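Local coordinates for protein putative phosphomannomutase (PDB 1TUO) that probably isomerises sugar phosphates by moving the phosphate between two positions, as a magnesium-dependent member of the phosphohexose mutase family, at residues 50-55 with 92-97; 117-122 with 344-349. All coordinates share one frame; numbering follows the deposited sequence.

Interaction 1 of 2, residues 50-55 with 92-97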
loop_
_atom_site.group_PDB
_atom_site.type_symbol
_atom_site.label_atom_id
_atom_site.label_comp_id
_atom_site.label_asym_id
_atom_site.label_seq_id
_atom_site.Cartn_x
_atom_site.Cartn_y
_atom_site.Cartn_z
ATOM N N LEU A 50 -16.529 18.765 5.737
ATOM C CA LEU A 50 -16.985 17.392 5.569
ATOM C C LEU A 50 -15.860 16.406 5.880
ATOM O O LEU A 50 -14.700 16.645 5.552
ATOM C CB LEU A 50 -17.440 17.176 4.129
ATOM C CG LEU A 50 -17.714 15.730 3.719
ATOM C CD1 LEU A 50 -18.944 15.225 4.438
ATOM C CD2 LEU A 50 -17.907 15.663 2.200
ATOM N N VAL A 51 -16.210 15.301 6.524
ATOM C CA VAL A 51 -15.221 14.274 6.841
ATOM C C VAL A 51 -15.783 12.964 6.333
ATOM O O VAL A 51 -16.957 12.672 6.549
ATOM C CB VAL A 51 -14.990 14.119 8.362
ATOM C CG1 VAL A 51 -13.954 13.015 8.617
ATOM C CG2 VAL A 51 -14.514 15.433 8.957
ATOM N N VAL A 52 -14.946 12.187 5.656
ATOM C CA VAL A 52 -15.368 10.890 5.146
ATOM C C VAL A 52 -14.722 9.825 6.015
ATOM O O VAL A 52 -13.529 9.897 6.303
ATOM C CB VAL A 52 -14.936 10.698 3.681
ATOM C CG1 VAL A 52 -15.510 9.401 3.139
ATOM C CG2 VAL A 52 -15.430 11.875 2.838
ATOM N N VAL A 53 -15.521 8.860 6.458
ATOM C CA VAL A 53 -15.022 7.777 7.306
ATOM C C VAL A 53 -15.215 6.444 6.591
ATOM O O VAL A 53 -16.221 6.234 5.918
ATOM C CB VAL A 53 -15.790 7.725 8.650
ATOM C CG1 VAL A 53 -15.284 6.551 9.505
ATOM C CG2 VAL A 53 -15.602 9.034 9.406
ATOM N N GLY A 54 -14.247 5.548 6.737
ATOM C CA GLY A 54 -14.361 4.244 6.114
ATOM C C GLY A 54 -13.787 3.190 7.040
ATOM O O GLY A 54 -13.151 3.523 8.041
ATOM N N HIS A 55 -14.014 1.918 6.717
ATOM C CA HIS A 55 -13.478 0.829 7.537
ATOM C C HIS A 55 -13.189 -0.388 6.668
ATOM O O HIS A 55 -13.724 -0.494 5.569
ATOM C CB HIS A 55 -14.483 0.453 8.624
ATOM C CG HIS A 55 -15.761 -0.117 8.094
ATOM N ND1 HIS A 55 -15.916 -1.456 7.799
ATOM C CD2 HIS A 55 -16.950 0.469 7.822
ATOM C CE1 HIS A 55 -17.147 -1.668 7.369
ATOM N NE2 HIS A 55 -17.795 -0.517 7.374
ATOM N N SER A 92 -9.727 7.299 0.376
ATOM C CA SER A 92 -8.925 8.461 -0.001
ATOM C C SER A 92 -9.532 9.146 -1.224
ATOM O O SER A 92 -9.565 10.374 -1.314
ATOM C CB SER A 92 -7.478 8.048 -0.278
ATOM O OG SER A 92 -6.849 7.599 0.917
ATOM N N PHE A 93 -10.030 8.351 -2.160
ATOM C CA PHE A 93 -10.657 8.914 -3.348
ATOM C C PHE A 93 -11.905 9.701 -2.946
ATOM O O PHE A 93 -12.141 10.809 -3.434
ATOM C CB PHE A 93 -11.070 7.803 -4.313
ATOM C CG PHE A 93 -12.144 8.220 -5.281
ATOM C CD1 PHE A 93 -11.845 9.043 -6.365
ATOM C CD2 PHE A 93 -13.463 7.835 -5.073
ATOM C CE1 PHE A 93 -12.859 9.476 -7.229
ATOM C CE2 PHE A 93 -14.478 8.260 -5.926
ATOM C CZ PHE A 93 -14.171 9.085 -7.008
ATOM N N ALA A 94 -12.704 9.117 -2.056
ATOM C CA ALA A 94 -13.938 9.748 -1.602
ATOM C C ALA A 94 -13.667 11.112 -0.979
ATOM O O ALA A 94 -14.421 12.064 -1.181
ATOM C CB ALA A 94 -14.646 8.841 -0.606
ATOM N N VAL A 95 -12.588 11.210 -0.217
ATOM C CA VAL A 95 -12.246 12.477 0.412
ATOM C C VAL A 95 -12.066 13.574 -0.636
ATOM O O VAL A 95 -12.597 14.672 -0.498
ATOM C CB VAL A 95 -10.949 12.355 1.232
ATOM C CG1 VAL A 95 -10.450 13.738 1.629
ATOM C CG2 VAL A 95 -11.211 11.513 2.480
ATOM N N ARG A 96 -11.316 13.268 -1.687
ATOM C CA ARG A 96 -11.054 14.251 -2.730
ATOM C C ARG A 96 -12.295 14.484 -3.593
ATOM O O ARG A 96 -12.636 15.627 -3.921
ATOM C CB ARG A 96 -9.883 13.776 -3.594
ATOM C CG ARG A 96 -9.471 14.732 -4.699
ATOM C CD ARG A 96 -8.387 14.105 -5.564
ATOM N NE ARG A 96 -8.176 14.830 -6.813
ATOM C CZ ARG A 96 -6.909 14.513 -7.140
ATOM N NH1 ARG A 96 -6.046 13.661 -6.615
ATOM N NH2 ARG A 96 -6.727 14.977 -8.379
ATOM N N HIS A 97 -12.978 13.399 -3.938
ATOM C CA HIS A 97 -14.172 13.481 -4.777
ATOM C C HIS A 97 -15.292 14.300 -4.141
ATOM O O HIS A 97 -15.989 15.055 -4.827
ATOM C CB HIS A 97 -14.676 12.072 -5.096
ATOM C CG HIS A 97 -15.777 12.035 -6.110
ATOM N ND1 HIS A 97 -17.093 11.799 -5.775
ATOM C CD2 HIS A 97 -15.755 12.199 -7.454
ATOM C CE1 HIS A 97 -17.833 11.814 -6.870
ATOM N NE2 HIS A 97 -17.045 12.054 -7.902
#
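Val52, near the middle of strand 50-55, points from the sheet toward helix 88-97 and sets its two methyls against Ala94 and Val95. This is helix-on-sheet packing in the first alpha/beta/alpha domain: the helix belongs to the beta-alpha-beta crossover from strand 78-82 to strand 102-106, and it passes over strand 50-55, which lies between those two and parallel to both. The backbones come close, with Val52 CA 5.9 Å from Val95 CA. With Val52 CG1 trans to its own N (chi1 -174°), that methyl meets Ala94 CB at 3.9 Å, two single carbons touching. The other branch lies beside the backbone N, and Val52 CG2 rests on the helix backbone, 4.0 Å from Val95 CA and 4.1 Å from Ala94 O. Val95 approaches from the flank: its CG2 comes 4.0 Å from Val52 CB, nearest the root of the fork. One branched residue is touched at CB and at both branches, all by van der Waals contact, apolar except where CG2 lies near the Ala94 carbonyl oxygen, and all three residues are buried.

Further out, the strand is held by its neighbours in the sheet. Val52 shares backbone hydrogen bonds with Gly102 and Ala104 of strand 102-106, while its side chain also touches Leu82 and Ala100. Val51 and Val53 point to the opposite face, where helix 61-75 packs on them through Leu72 and Ser69, so the sheet is covered on both faces here. The far side of helix 88-97 meets helix 157-165, with Phe93 packed on Ala159 and Ala163. Within the helix, one turn on, His97 N donates to Phe93 O at 2.8 Å, and His97 CB sits 3.6 Å above the Phe93 ring plane, displaced toward the rim.

Interaction 2 of 2, residues 117-122 with 344-349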
loop_
_atom_site.group_PDB
_atom_site.type_symbol
_atom_site.label_atom_id
_atom_site.label_comp_id
_atom_site.label_asym_id
_atom_site.label_seq_id
_atom_site.Cartn_x
_atom_site.Cartn_y
_atom_site.Cartn_z
ATOM N N GLY A 117 -6.708 0.286 13.821
ATOM C CA GLY A 117 -6.121 1.593 14.001
ATOM C C GLY A 117 -6.916 2.589 13.208
ATOM O O GLY A 117 -7.892 2.230 12.554
ATOM N N VAL A 118 -6.510 3.846 13.296
ATOM C CA VAL A 118 -7.174 4.894 12.550
ATOM C C VAL A 118 -6.101 5.595 11.731
ATOM O O VAL A 118 -5.075 6.017 12.263
ATOM C CB VAL A 118 -7.866 5.915 13.476
ATOM C CG1 VAL A 118 -8.617 6.944 12.629
ATOM C CG2 VAL A 118 -8.838 5.201 14.417
ATOM N N LYS A 119 -6.324 5.674 10.427
ATOM C CA LYS A 119 -5.385 6.334 9.529
ATOM C C LYS A 119 -6.095 7.539 8.916
ATOM O O LYS A 119 -7.131 7.397 8.261
ATOM C CB LYS A 119 -4.925 5.368 8.441
ATOM C CG LYS A 119 -3.997 4.269 8.959
ATOM C CD LYS A 119 -3.308 3.550 7.812
ATOM C CE LYS A 119 -2.218 2.622 8.307
ATOM N NZ LYS A 119 -1.533 1.946 7.171
ATOM N N PHE A 120 -5.516 8.716 9.127
ATOM C CA PHE A 120 -6.089 9.974 8.653
ATOM C C PHE A 120 -5.570 10.404 7.287
ATOM O O PHE A 120 -4.400 10.203 6.957
ATOM C CB PHE A 120 -5.805 11.084 9.673
ATOM C CG PHE A 120 -6.439 10.845 11.017
ATOM C CD1 PHE A 120 -7.817 10.927 11.171
ATOM C CD2 PHE A 120 -5.655 10.524 12.122
ATOM C CE1 PHE A 120 -8.421 10.695 12.411
ATOM C CE2 PHE A 120 -6.256 10.288 13.375
ATOM C CZ PHE A 120 -7.638 10.375 13.513
ATOM N N LYS A 121 -6.460 11.013 6.512
ATOM C CA LYS A 121 -6.141 11.488 5.169
ATOM C C LYS A 121 -6.460 12.977 5.124
ATOM O O LYS A 121 -7.414 13.416 5.763
ATOM C CB LYS A 121 -7.024 10.785 4.134
ATOM C CG LYS A 121 -7.125 9.268 4.287
ATOM C CD LYS A 121 -5.757 8.610 4.211
ATOM C CE LYS A 121 -5.874 7.089 4.281
ATOM N NZ LYS A 121 -4.537 6.451 4.206
ATOM N N ASP A 122 -5.682 13.757 4.379
ATOM C CA ASP A 122 -6.005 15.173 4.287
ATOM C C ASP A 122 -6.822 15.434 3.023
ATOM O O ASP A 122 -7.174 14.502 2.299
ATOM C CB ASP A 122 -4.735 16.045 4.350
ATOM C CG ASP A 122 -3.803 15.842 3.179
ATOM O OD1 ASP A 122 -2.626 16.252 3.310
ATOM O OD2 ASP A 122 -4.226 15.305 2.130
ATOM N N PRO A 344 -2.584 10.835 -4.286
ATOM C CA PRO A 344 -1.284 10.803 -3.610
ATOM C C PRO A 344 -1.454 9.779 -2.502
ATOM O O PRO A 344 -1.338 10.097 -1.314
ATOM C CB PRO A 344 -1.143 12.223 -3.078
ATOM C CG PRO A 344 -2.564 12.584 -2.746
ATOM C CD PRO A 344 -3.324 12.066 -3.950
ATOM N N GLU A 345 -1.741 8.546 -2.914
ATOM C CA GLU A 345 -2.007 7.445 -1.996
ATOM C C GLU A 345 -1.634 6.096 -2.620
ATOM O O GLU A 345 -1.541 5.974 -3.840
ATOM C CB GLU A 345 -3.507 7.462 -1.657
ATOM C CG GLU A 345 -4.007 6.298 -0.819
ATOM C CD GLU A 345 -3.550 6.391 0.617
ATOM O OE1 GLU A 345 -4.250 7.038 1.423
ATOM O OE2 GLU A 345 -2.482 5.828 0.933
ATOM N N ARG A 346 -1.409 5.089 -1.782
ATOM C CA ARG A 346 -1.091 3.753 -2.277
ATOM C C ARG A 346 -2.409 3.131 -2.721
ATOM O O ARG A 346 -3.375 3.118 -1.956
ATOM C CB ARG A 346 -0.468 2.914 -1.160
ATOM C CG ARG A 346 0.910 3.398 -0.751
ATOM C CD ARG A 346 1.436 2.692 0.491
ATOM N NE ARG A 346 0.742 3.124 1.703
ATOM C CZ ARG A 346 1.296 3.130 2.911
ATOM N NH1 ARG A 346 2.550 2.729 3.066
ATOM N NH2 ARG A 346 0.600 3.544 3.963
ATOM N N ASP A 347 -2.464 2.625 -3.950
ATOM C CA ASP A 347 -3.696 2.017 -4.448
ATOM C C ASP A 347 -3.414 0.655 -5.074
ATOM O O ASP A 347 -2.899 0.563 -6.190
ATOM C CB ASP A 347 -4.370 2.949 -5.468
ATOM C CG ASP A 347 -5.748 2.466 -5.883
ATOM O OD1 ASP A 347 -6.589 3.317 -6.253
ATOM O OD2 ASP A 347 -5.995 1.239 -5.854
ATOM N N GLY A 348 -3.756 -0.401 -4.338
ATOM C CA GLY A 348 -3.522 -1.749 -4.815
ATOM C C GLY A 348 -4.468 -2.188 -5.916
ATOM O O GLY A 348 -4.169 -3.113 -6.673
ATOM N N ILE A 349 -5.620 -1.532 -5.996
ATOM C CA ILE A 349 -6.599 -1.860 -7.020
ATOM C C ILE A 349 -6.091 -1.321 -8.359
ATOM O O ILE A 349 -6.072 -2.040 -9.366
ATOM C CB ILE A 349 -7.971 -1.246 -6.685
ATOM C CG1 ILE A 349 -8.454 -1.777 -5.326
ATOM C CG2 ILE A 349 -8.977 -1.570 -7.790
ATOM C CD1 ILE A 349 -8.536 -3.298 -5.233
#
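Lys121 crosses Glu345 at about a right angle and brings its NZ to the carboxylate, forming a salt bridge with OE1 at 2.9 Å; the oxygen is met on its syn side but 26° out of the carboxylate plane. A bend at chi2 (-58°) turns the lysine toward the acid, and CE also touches OE1, at 3.3 Å. Ser92 OG hydrogen-bonds to the same oxygen, while Glu345 OE2 uses its anti lone pair for Arg346 N at 3.0 Å, which engages both oxygens and fixes the buried carboxylate in rotation. With an alanine in place of Glu345, the Lys121 ammonium would probably lose its countercharge, Arg346 N its side-chain acceptor and Ser92 OG its stronger partner. The contact joins the first and third alpha/beta/alpha domains, probably beside the central cleft where in this family all four domains meet at the active site. Lys119 NZ and Arg346 NH2 come within 4.2 Å of each other, their chains also crossing. Lys119 touches Ser109, which matches the phosphoserine position of relatives. Arg346 NH1 is in a salt bridge with Glu332, part of the Gly-Glu-Glu-Ser-Gly sequence that probably serves sugar recognition, as in relatives.

Overall arrangement
The two centres lie about 10 Å apart. Interaction 1 closes first along the chain, within the first domain; interaction 2 opens later and spans 221 intervening residues to reach the third. Both draw on the same mixed sheet, in which strand 102-106 stands between strand 50-55, parallel to it, and strand 115-122, antiparallel to it. Helix 88-97 ties them together: one side rests on the sheet, while other atoms of the helix meet both segments of interaction 2, Val95 CG1 lying 3.4 Å from Asp122 O and Ser92 supplying the polar tie to Glu345. The helix thereby connects the apolar core of the first domain to the polar seam with the third, alongside the probable active-site cleft.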